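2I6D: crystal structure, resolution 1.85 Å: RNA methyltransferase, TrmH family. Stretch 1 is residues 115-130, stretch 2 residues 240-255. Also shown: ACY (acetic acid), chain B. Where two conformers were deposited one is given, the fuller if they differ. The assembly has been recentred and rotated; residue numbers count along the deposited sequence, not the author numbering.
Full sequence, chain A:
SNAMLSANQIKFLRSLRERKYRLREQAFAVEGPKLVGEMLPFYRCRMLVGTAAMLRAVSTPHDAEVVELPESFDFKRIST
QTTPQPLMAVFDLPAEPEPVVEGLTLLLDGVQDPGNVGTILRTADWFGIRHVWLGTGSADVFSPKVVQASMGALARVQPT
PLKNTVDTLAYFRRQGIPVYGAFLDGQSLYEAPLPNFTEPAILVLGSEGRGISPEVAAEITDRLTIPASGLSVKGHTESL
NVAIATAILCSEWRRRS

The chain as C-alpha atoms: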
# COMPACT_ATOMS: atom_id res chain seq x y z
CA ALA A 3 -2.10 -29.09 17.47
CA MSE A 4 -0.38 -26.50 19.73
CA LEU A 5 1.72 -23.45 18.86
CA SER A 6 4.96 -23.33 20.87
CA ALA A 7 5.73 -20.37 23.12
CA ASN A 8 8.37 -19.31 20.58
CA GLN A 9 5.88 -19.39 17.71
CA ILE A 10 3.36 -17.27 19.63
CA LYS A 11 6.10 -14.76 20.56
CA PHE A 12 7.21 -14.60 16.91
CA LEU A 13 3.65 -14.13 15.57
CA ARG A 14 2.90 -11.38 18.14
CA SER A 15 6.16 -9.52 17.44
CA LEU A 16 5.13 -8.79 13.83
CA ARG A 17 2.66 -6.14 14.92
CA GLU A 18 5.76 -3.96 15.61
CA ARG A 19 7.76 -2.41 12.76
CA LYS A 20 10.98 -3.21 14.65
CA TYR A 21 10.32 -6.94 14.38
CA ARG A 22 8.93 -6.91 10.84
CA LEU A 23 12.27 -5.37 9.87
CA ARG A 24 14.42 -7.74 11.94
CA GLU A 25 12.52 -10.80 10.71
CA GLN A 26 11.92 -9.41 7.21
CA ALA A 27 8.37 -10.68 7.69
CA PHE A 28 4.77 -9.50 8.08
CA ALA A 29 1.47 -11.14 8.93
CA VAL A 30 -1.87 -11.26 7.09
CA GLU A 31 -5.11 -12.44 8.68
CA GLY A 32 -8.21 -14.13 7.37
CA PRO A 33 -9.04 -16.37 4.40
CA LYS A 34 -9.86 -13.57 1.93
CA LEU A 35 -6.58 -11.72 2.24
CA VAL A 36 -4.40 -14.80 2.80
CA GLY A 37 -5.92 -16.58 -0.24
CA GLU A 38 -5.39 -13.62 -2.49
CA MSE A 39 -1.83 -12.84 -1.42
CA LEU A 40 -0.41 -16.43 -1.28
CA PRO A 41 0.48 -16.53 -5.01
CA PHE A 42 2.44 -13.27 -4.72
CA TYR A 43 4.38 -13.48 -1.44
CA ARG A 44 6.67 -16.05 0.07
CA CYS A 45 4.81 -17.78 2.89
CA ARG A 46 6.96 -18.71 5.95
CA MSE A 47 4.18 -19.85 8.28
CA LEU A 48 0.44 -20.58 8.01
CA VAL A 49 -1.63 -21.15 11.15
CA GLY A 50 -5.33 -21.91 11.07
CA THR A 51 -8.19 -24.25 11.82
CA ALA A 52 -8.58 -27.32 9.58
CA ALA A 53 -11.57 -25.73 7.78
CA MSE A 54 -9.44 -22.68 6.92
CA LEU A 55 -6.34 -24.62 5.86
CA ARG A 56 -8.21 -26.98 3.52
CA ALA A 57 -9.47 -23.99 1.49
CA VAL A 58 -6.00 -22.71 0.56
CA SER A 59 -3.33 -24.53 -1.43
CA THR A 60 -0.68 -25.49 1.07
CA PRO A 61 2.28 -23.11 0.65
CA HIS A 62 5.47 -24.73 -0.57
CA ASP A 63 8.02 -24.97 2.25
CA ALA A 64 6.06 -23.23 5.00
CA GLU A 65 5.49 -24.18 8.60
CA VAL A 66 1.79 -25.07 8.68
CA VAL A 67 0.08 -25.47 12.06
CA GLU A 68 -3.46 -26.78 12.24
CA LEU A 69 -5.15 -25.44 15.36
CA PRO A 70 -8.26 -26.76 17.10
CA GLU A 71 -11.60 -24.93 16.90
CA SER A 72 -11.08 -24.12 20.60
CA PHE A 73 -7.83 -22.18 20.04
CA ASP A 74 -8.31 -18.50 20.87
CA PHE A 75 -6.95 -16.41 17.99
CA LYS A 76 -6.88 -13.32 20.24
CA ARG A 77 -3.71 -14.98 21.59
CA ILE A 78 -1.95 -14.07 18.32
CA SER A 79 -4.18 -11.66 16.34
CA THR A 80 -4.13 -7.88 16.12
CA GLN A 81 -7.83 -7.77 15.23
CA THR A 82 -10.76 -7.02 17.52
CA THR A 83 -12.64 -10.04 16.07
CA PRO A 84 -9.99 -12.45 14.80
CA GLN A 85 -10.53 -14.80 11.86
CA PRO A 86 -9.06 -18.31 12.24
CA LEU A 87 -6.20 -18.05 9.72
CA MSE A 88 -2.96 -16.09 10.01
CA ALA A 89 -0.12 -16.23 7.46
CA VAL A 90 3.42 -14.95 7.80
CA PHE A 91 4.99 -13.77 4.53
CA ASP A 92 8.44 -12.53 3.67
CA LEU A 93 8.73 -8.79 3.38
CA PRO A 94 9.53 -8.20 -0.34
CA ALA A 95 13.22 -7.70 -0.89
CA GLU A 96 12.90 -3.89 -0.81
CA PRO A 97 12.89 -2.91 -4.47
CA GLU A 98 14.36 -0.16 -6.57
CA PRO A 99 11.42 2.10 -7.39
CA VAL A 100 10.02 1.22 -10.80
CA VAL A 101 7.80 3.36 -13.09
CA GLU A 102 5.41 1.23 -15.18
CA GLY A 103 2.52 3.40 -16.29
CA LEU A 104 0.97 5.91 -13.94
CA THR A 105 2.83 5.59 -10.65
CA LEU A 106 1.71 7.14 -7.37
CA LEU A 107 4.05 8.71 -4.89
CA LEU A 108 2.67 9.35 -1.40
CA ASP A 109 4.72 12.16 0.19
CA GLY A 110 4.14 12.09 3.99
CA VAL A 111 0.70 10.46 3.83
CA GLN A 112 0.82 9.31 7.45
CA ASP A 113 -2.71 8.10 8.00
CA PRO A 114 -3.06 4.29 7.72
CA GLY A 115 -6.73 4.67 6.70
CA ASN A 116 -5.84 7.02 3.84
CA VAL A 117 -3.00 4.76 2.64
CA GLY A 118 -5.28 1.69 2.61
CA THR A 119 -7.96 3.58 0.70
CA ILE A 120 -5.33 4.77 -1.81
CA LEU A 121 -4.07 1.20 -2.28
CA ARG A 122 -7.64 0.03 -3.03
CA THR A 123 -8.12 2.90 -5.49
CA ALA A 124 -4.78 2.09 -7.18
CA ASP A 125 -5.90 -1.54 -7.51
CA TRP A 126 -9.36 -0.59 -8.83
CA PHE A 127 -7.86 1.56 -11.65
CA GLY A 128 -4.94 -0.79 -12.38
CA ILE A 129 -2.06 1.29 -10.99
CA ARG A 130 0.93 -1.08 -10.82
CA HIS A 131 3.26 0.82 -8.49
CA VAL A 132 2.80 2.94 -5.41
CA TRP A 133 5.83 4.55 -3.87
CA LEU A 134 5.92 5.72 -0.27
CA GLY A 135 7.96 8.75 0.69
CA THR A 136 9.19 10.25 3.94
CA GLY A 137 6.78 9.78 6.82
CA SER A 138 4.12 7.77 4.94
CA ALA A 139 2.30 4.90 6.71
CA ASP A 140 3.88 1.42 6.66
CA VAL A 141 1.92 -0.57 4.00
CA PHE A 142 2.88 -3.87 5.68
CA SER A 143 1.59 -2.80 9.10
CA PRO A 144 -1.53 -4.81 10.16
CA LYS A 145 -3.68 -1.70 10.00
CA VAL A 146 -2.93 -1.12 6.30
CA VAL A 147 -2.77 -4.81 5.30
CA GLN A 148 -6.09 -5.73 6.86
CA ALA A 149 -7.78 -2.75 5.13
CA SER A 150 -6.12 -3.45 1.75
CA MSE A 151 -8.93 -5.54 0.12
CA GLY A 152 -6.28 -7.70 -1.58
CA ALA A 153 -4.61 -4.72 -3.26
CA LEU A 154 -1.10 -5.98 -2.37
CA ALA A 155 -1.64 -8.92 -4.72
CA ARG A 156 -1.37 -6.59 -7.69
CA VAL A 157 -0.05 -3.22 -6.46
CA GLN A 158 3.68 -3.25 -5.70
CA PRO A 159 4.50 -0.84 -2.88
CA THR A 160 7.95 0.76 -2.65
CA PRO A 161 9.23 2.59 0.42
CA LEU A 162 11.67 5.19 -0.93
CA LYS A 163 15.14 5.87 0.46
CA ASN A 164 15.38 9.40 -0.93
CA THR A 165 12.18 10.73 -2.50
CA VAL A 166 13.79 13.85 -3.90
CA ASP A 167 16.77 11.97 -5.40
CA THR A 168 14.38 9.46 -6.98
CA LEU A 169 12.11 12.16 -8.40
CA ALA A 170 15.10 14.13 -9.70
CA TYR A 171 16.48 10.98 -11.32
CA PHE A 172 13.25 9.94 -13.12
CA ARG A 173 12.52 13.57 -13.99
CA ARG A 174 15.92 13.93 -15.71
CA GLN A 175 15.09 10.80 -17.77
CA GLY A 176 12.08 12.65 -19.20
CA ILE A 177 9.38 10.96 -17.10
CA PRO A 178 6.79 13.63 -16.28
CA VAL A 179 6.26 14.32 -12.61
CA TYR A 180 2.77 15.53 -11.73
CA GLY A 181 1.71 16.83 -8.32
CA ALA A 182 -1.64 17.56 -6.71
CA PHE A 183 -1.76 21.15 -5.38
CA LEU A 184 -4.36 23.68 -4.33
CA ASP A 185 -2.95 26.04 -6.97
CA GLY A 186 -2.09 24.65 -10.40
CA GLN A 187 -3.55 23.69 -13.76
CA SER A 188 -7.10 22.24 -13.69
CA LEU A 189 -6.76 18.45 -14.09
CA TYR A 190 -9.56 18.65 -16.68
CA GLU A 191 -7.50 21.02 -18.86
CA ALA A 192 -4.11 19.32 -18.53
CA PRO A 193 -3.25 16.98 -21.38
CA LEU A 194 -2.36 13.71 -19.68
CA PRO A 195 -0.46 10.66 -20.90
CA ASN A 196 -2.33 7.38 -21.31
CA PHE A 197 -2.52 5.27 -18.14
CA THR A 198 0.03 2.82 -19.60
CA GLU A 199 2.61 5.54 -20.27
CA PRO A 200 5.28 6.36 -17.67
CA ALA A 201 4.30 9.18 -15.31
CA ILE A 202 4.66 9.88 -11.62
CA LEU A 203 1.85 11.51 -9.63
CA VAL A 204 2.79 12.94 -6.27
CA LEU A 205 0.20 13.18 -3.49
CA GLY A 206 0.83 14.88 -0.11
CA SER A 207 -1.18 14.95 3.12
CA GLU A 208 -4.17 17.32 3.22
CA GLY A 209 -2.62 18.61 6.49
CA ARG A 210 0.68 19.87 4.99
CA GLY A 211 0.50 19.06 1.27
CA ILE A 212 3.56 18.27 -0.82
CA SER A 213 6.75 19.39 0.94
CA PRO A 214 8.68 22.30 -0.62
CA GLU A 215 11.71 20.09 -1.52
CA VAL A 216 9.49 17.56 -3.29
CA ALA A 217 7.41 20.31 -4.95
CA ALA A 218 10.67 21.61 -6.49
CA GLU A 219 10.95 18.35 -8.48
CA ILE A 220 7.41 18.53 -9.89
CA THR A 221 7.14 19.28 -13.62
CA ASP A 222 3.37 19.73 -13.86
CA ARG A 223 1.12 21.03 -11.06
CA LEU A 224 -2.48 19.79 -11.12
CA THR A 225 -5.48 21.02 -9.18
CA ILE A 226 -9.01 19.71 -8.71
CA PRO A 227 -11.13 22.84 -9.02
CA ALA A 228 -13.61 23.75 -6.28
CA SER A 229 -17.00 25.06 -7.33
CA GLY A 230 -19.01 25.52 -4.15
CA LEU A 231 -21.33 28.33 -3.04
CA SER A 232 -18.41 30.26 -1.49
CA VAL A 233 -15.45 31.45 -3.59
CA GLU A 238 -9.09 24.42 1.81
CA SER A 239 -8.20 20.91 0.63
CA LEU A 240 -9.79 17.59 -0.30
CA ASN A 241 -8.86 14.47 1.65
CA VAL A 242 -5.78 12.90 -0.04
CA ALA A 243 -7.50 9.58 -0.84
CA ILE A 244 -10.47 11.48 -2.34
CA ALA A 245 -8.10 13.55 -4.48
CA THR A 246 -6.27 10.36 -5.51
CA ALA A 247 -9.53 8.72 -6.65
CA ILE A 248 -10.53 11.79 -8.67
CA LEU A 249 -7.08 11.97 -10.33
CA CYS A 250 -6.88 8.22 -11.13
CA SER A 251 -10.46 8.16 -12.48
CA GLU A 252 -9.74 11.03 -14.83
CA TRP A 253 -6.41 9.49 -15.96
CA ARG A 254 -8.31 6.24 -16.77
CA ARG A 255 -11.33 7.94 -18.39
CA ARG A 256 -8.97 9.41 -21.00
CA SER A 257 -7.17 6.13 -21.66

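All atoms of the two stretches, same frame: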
# COMPACT_ATOMS: atom_id res chain seq x y z
N GLY A 115 -5.45 4.71 7.42
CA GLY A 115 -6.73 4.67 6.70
C GLY A 115 -6.61 5.20 5.29
O GLY A 115 -7.06 4.54 4.34
N ASN A 116 -6.03 6.40 5.14
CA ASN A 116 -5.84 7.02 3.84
C ASN A 116 -4.98 6.14 2.93
O ASN A 116 -5.31 5.98 1.75
CB ASN A 116 -5.22 8.43 3.97
CG ASN A 116 -6.21 9.44 4.54
OD1 ASN A 116 -7.42 9.25 4.47
ND2 ASN A 116 -5.69 10.51 5.15
N VAL A 117 -3.90 5.56 3.48
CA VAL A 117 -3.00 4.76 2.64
C VAL A 117 -3.72 3.52 2.12
O VAL A 117 -3.63 3.20 0.93
CB VAL A 117 -1.65 4.41 3.34
CG1 VAL A 117 -0.85 3.39 2.51
CG2 VAL A 117 -0.79 5.69 3.57
N GLY A 118 -4.47 2.85 3.00
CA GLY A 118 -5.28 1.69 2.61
C GLY A 118 -6.28 2.03 1.52
O GLY A 118 -6.46 1.27 0.56
N THR A 119 -6.99 3.14 1.70
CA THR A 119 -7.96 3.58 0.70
C THR A 119 -7.26 3.82 -0.64
O THR A 119 -7.81 3.47 -1.69
CB THR A 119 -8.73 4.81 1.18
OG1 THR A 119 -9.40 4.49 2.41
CG2 THR A 119 -9.76 5.25 0.14
N ILE A 120 -6.11 4.48 -0.60
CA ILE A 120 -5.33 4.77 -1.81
C ILE A 120 -4.90 3.48 -2.49
O ILE A 120 -5.01 3.37 -3.71
CB ILE A 120 -4.13 5.71 -1.53
CG1 ILE A 120 -4.68 7.12 -1.34
CG2 ILE A 120 -3.12 5.69 -2.71
CD1 ILE A 120 -3.71 8.05 -0.54
N LEU A 121 -4.41 2.51 -1.71
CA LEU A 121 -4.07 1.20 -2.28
C LEU A 121 -5.25 0.56 -3.01
O LEU A 121 -5.08 -0.05 -4.06
CB LEU A 121 -3.51 0.24 -1.22
CG LEU A 121 -2.12 0.59 -0.66
CD1 LEU A 121 -1.77 -0.42 0.46
CD2 LEU A 121 -1.06 0.55 -1.78
N ARG A 122 -6.44 0.60 -2.40
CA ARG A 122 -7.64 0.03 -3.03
C ARG A 122 -8.01 0.77 -4.31
O ARG A 122 -8.42 0.14 -5.31
CB ARG A 122 -8.83 0.03 -2.06
CG ARG A 122 -8.57 -0.85 -0.84
CD ARG A 122 -9.72 -0.85 0.16
NE ARG A 122 -10.99 -0.96 -0.55
CZ ARG A 122 -12.19 -0.96 0.02
NH1 ARG A 122 -12.32 -0.88 1.35
NH2 ARG A 122 -13.26 -1.04 -0.74
N THR A 123 -7.88 2.09 -4.29
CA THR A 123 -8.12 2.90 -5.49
C THR A 123 -7.12 2.56 -6.60
O THR A 123 -7.51 2.37 -7.74
CB THR A 123 -8.03 4.41 -5.16
OG1 THR A 123 -9.20 4.78 -4.43
CG2 THR A 123 -7.93 5.26 -6.47
N ALA A 124 -5.84 2.48 -6.24
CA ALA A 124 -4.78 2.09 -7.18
C ALA A 124 -5.11 0.72 -7.81
O ALA A 124 -5.03 0.54 -9.02
CB ALA A 124 -3.42 2.05 -6.45
N ASP A 125 -5.53 -0.24 -6.99
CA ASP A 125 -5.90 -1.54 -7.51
C ASP A 125 -7.10 -1.45 -8.44
O ASP A 125 -7.07 -2.06 -9.52
CB ASP A 125 -6.16 -2.54 -6.36
CG ASP A 125 -6.30 -3.97 -6.85
OD1 ASP A 125 -5.69 -4.36 -7.87
OD2 ASP A 125 -7.03 -4.72 -6.21
N TRP A 126 -8.14 -0.74 -8.02
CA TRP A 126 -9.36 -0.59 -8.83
C TRP A 126 -9.04 -0.10 -10.26
O TRP A 126 -9.58 -0.60 -11.24
CB TRP A 126 -10.34 0.41 -8.16
CG TRP A 126 -11.71 0.42 -8.80
CD1 TRP A 126 -12.15 1.17 -9.86
CD2 TRP A 126 -12.81 -0.41 -8.41
NE1 TRP A 126 -13.46 0.87 -10.15
CE2 TRP A 126 -13.89 -0.10 -9.27
CE3 TRP A 126 -12.98 -1.37 -7.41
CZ2 TRP A 126 -15.13 -0.72 -9.15
CZ3 TRP A 126 -14.21 -2.00 -7.30
CH2 TRP A 126 -15.27 -1.67 -8.17
N PHE A 127 -8.17 0.92 -10.35
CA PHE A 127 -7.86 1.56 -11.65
C PHE A 127 -6.66 0.95 -12.38
O PHE A 127 -6.32 1.36 -13.51
CB PHE A 127 -7.70 3.05 -11.45
CG PHE A 127 -9.01 3.74 -11.15
CD1 PHE A 127 -9.99 3.86 -12.15
CD2 PHE A 127 -9.30 4.19 -9.86
CE1 PHE A 127 -11.23 4.46 -11.89
CE2 PHE A 127 -10.53 4.83 -9.60
CZ PHE A 127 -11.49 4.94 -10.61
N GLY A 128 -6.01 -0.00 -11.74
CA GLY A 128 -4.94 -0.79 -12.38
C GLY A 128 -3.57 -0.12 -12.30
O GLY A 128 -2.68 -0.38 -13.13
N ILE A 129 -3.38 0.76 -11.30
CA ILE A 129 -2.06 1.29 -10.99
C ILE A 129 -1.12 0.15 -10.55
O ILE A 129 -1.48 -0.66 -9.71
CB ILE A 129 -2.14 2.34 -9.81
CG1 ILE A 129 -2.96 3.58 -10.23
CG2 ILE A 129 -0.72 2.68 -9.25
CD1 ILE A 129 -2.23 4.78 -10.65
N ARG A 130 0.05 0.05 -11.15
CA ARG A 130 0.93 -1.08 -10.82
C ARG A 130 1.94 -0.82 -9.73
O ARG A 130 2.49 -1.78 -9.14
CB ARG A 130 1.66 -1.55 -12.08
CG ARG A 130 0.66 -2.21 -13.06
CD ARG A 130 1.15 -2.11 -14.46
NE ARG A 130 2.34 -2.92 -14.67
CZ ARG A 130 2.66 -3.46 -15.84
NH1 ARG A 130 1.86 -3.27 -16.88
NH2 ARG A 130 3.77 -4.19 -15.97
N LEU A 240 -9.08 18.86 -0.33
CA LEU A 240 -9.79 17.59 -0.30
C LEU A 240 -8.93 16.57 0.42
O LEU A 240 -7.71 16.65 0.38
CB LEU A 240 -10.07 17.08 -1.72
CG LEU A 240 -11.18 17.77 -2.52
CD1 LEU A 240 -11.11 17.27 -3.95
CD2 LEU A 240 -12.54 17.52 -1.87
N ASN A 241 -9.58 15.59 1.06
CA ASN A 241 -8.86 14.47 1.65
C ASN A 241 -7.94 13.84 0.58
O ASN A 241 -8.30 13.80 -0.60
CB ASN A 241 -9.90 13.47 2.18
CG ASN A 241 -9.28 12.14 2.59
OD1 ASN A 241 -9.06 11.28 1.75
ND2 ASN A 241 -8.96 11.99 3.87
N VAL A 242 -6.74 13.40 0.96
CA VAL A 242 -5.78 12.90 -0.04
C VAL A 242 -6.29 11.67 -0.81
O VAL A 242 -6.00 11.52 -1.98
CB VAL A 242 -4.37 12.63 0.59
CG1 VAL A 242 -4.46 11.59 1.70
CG2 VAL A 242 -3.37 12.20 -0.50
N ALA A 243 -7.01 10.77 -0.15
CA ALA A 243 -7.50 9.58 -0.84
C ALA A 243 -8.61 9.98 -1.84
O ALA A 243 -8.75 9.38 -2.90
CB ALA A 243 -8.03 8.55 0.19
N ILE A 244 -9.44 10.95 -1.45
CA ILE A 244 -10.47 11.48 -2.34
C ILE A 244 -9.82 12.08 -3.59
O ILE A 244 -10.22 11.79 -4.73
CB ILE A 244 -11.38 12.52 -1.61
CG1 ILE A 244 -12.20 11.83 -0.50
CG2 ILE A 244 -12.26 13.33 -2.60
CD1 ILE A 244 -13.31 10.84 -1.05
N ALA A 245 -8.80 12.92 -3.38
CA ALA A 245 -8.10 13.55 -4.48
C ALA A 245 -7.46 12.48 -5.36
O ALA A 245 -7.53 12.56 -6.59
CB ALA A 245 -7.01 14.53 -3.95
N THR A 246 -6.89 11.45 -4.74
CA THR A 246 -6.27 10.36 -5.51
C THR A 246 -7.28 9.66 -6.43
O THR A 246 -6.97 9.36 -7.58
CB THR A 246 -5.62 9.34 -4.54
OG1 THR A 246 -4.63 9.99 -3.75
CG2 THR A 246 -4.99 8.16 -5.30
N ALA A 247 -8.46 9.39 -5.90
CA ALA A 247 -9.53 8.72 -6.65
C ALA A 247 -9.97 9.58 -7.84
O ALA A 247 -10.15 9.07 -8.95
CB ALA A 247 -10.73 8.44 -5.73
N ILE A 248 -10.14 10.87 -7.61
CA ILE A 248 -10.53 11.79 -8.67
C ILE A 248 -9.46 11.79 -9.77
O ILE A 248 -9.80 11.63 -10.98
CB ILE A 248 -10.79 13.21 -8.12
CG1 ILE A 248 -12.10 13.20 -7.31
CG2 ILE A 248 -10.97 14.21 -9.29
CD1 ILE A 248 -12.19 14.36 -6.30
N LEU A 249 -8.20 11.91 -9.37
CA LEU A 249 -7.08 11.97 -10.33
C LEU A 249 -6.96 10.67 -11.14
O LEU A 249 -6.90 10.71 -12.38
CB LEU A 249 -5.75 12.33 -9.65
CG LEU A 249 -5.67 13.81 -9.25
CD1 LEU A 249 -4.80 14.02 -7.97
CD2 LEU A 249 -5.14 14.64 -10.40
N CYS A 250 -6.91 9.52 -10.44
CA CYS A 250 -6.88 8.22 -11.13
C CYS A 250 -8.04 7.98 -12.07
O CYS A 250 -7.83 7.46 -13.20
CB CYS A 250 -6.81 7.07 -10.12
SG CYS A 250 -5.25 7.05 -9.26
N SER A 251 -9.26 8.32 -11.63
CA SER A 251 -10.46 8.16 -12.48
C SER A 251 -10.27 8.91 -13.78
O SER A 251 -10.43 8.36 -14.86
CB SER A 251 -11.75 8.62 -11.77
OG SER A 251 -12.82 8.82 -12.70
N GLU A 252 -9.89 10.18 -13.66
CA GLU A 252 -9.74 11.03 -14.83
C GLU A 252 -8.62 10.52 -15.76
O GLU A 252 -8.77 10.54 -16.99
CB GLU A 252 -9.46 12.46 -14.33
CG GLU A 252 -9.36 13.53 -15.33
CD GLU A 252 -10.56 13.70 -16.27
OE1 GLU A 252 -11.69 13.17 -16.08
OE2 GLU A 252 -10.33 14.39 -17.26
N TRP A 253 -7.51 10.06 -15.18
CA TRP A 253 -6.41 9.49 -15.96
C TRP A 253 -6.93 8.31 -16.77
O TRP A 253 -6.63 8.19 -17.95
CB TRP A 253 -5.29 9.01 -15.04
CG TRP A 253 -3.91 9.50 -15.40
CD1 TRP A 253 -3.05 8.95 -16.32
CD2 TRP A 253 -3.21 10.57 -14.78
NE1 TRP A 253 -1.85 9.64 -16.31
CE2 TRP A 253 -1.93 10.65 -15.39
CE3 TRP A 253 -3.56 11.51 -13.79
CZ2 TRP A 253 -0.99 11.60 -15.01
CZ3 TRP A 253 -2.61 12.45 -13.41
CH2 TRP A 253 -1.34 12.48 -14.03
N ARG A 254 -7.72 7.44 -16.13
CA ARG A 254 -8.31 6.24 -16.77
C ARG A 254 -9.43 6.55 -17.78
O ARG A 254 -9.52 5.93 -18.86
CB ARG A 254 -8.79 5.28 -15.67
CG ARG A 254 -9.57 4.03 -16.17
CD ARG A 254 -8.73 3.15 -17.05
NE ARG A 254 -7.71 2.39 -16.33
CZ ARG A 254 -6.67 1.80 -16.92
NH1 ARG A 254 -5.79 1.10 -16.20
NH2 ARG A 254 -6.50 1.90 -18.25
N ARG A 255 -10.28 7.52 -17.46
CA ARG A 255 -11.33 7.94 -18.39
C ARG A 255 -10.74 8.29 -19.75
O ARG A 255 -11.32 8.00 -20.77
CB ARG A 255 -12.04 9.18 -17.84
CG ARG A 255 -13.20 9.69 -18.73
CD ARG A 255 -13.75 11.01 -18.23
NE ARG A 255 -12.84 12.15 -18.38
CZ ARG A 255 -12.64 12.82 -19.51
NH1 ARG A 255 -13.25 12.44 -20.63
NH2 ARG A 255 -11.80 13.85 -19.54
C ACY B . -2.63 12.17 5.64
O ACY B . -2.70 10.96 5.59
OXT ACY B . -3.51 13.00 5.21
CH3 ACY B . -1.35 12.62 6.26
O HOH W 1 -7.93 6.77 -2.95

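The helix running through N116 and T123 and the helix 242-255 run nearly parallel, 11° apart with axes 9.0 Å at closest approach, so successive turns of each meet in order. Just before the second helix, N241 uses both ends of its amide. Its OD1 caps the helix, accepting from I244 N at 3.2 Å, while its ND2 donates to N116 OD1 at 3.2 Å and a nearly linear 169°. N116 in turn uses its ND2 to donate to the acetic acid O at 3.1 Å.

V242 adds an apolar contact, CG2 to I120 CD1 at 4.2 Å. A243 gives the closest CA pair, its CA 5.4 Å from I120 CA; its small CB reaches T119 CG2 at 3.7 Å. A water links A243 O (2.7 Å) to T123 OG1 (2.8 Å). T246 OG1 donates to V242 O at 2.7 Å, within its own helix, and lies 3.7 Å from I120 CG1.

A247 CA packs on T123 CG2 at 3.8 Å, and the side chain of F127, which has the largest covered area of any residue here, sits among A247, C250, S251 and R254. C250 CB lies 3.8 Å from F127 CD2, and S251 CA sits over the ring face, 4.2 Å from the centroid and 26° off the normal. Finally, R254 NH1 donates to F127 O at 2.8 Å and 163°, a carbonyl at the Schellman turn where G128 has positive phi; the bond from R254 NE to F127 O, 3.3 Å at 134°, is weak.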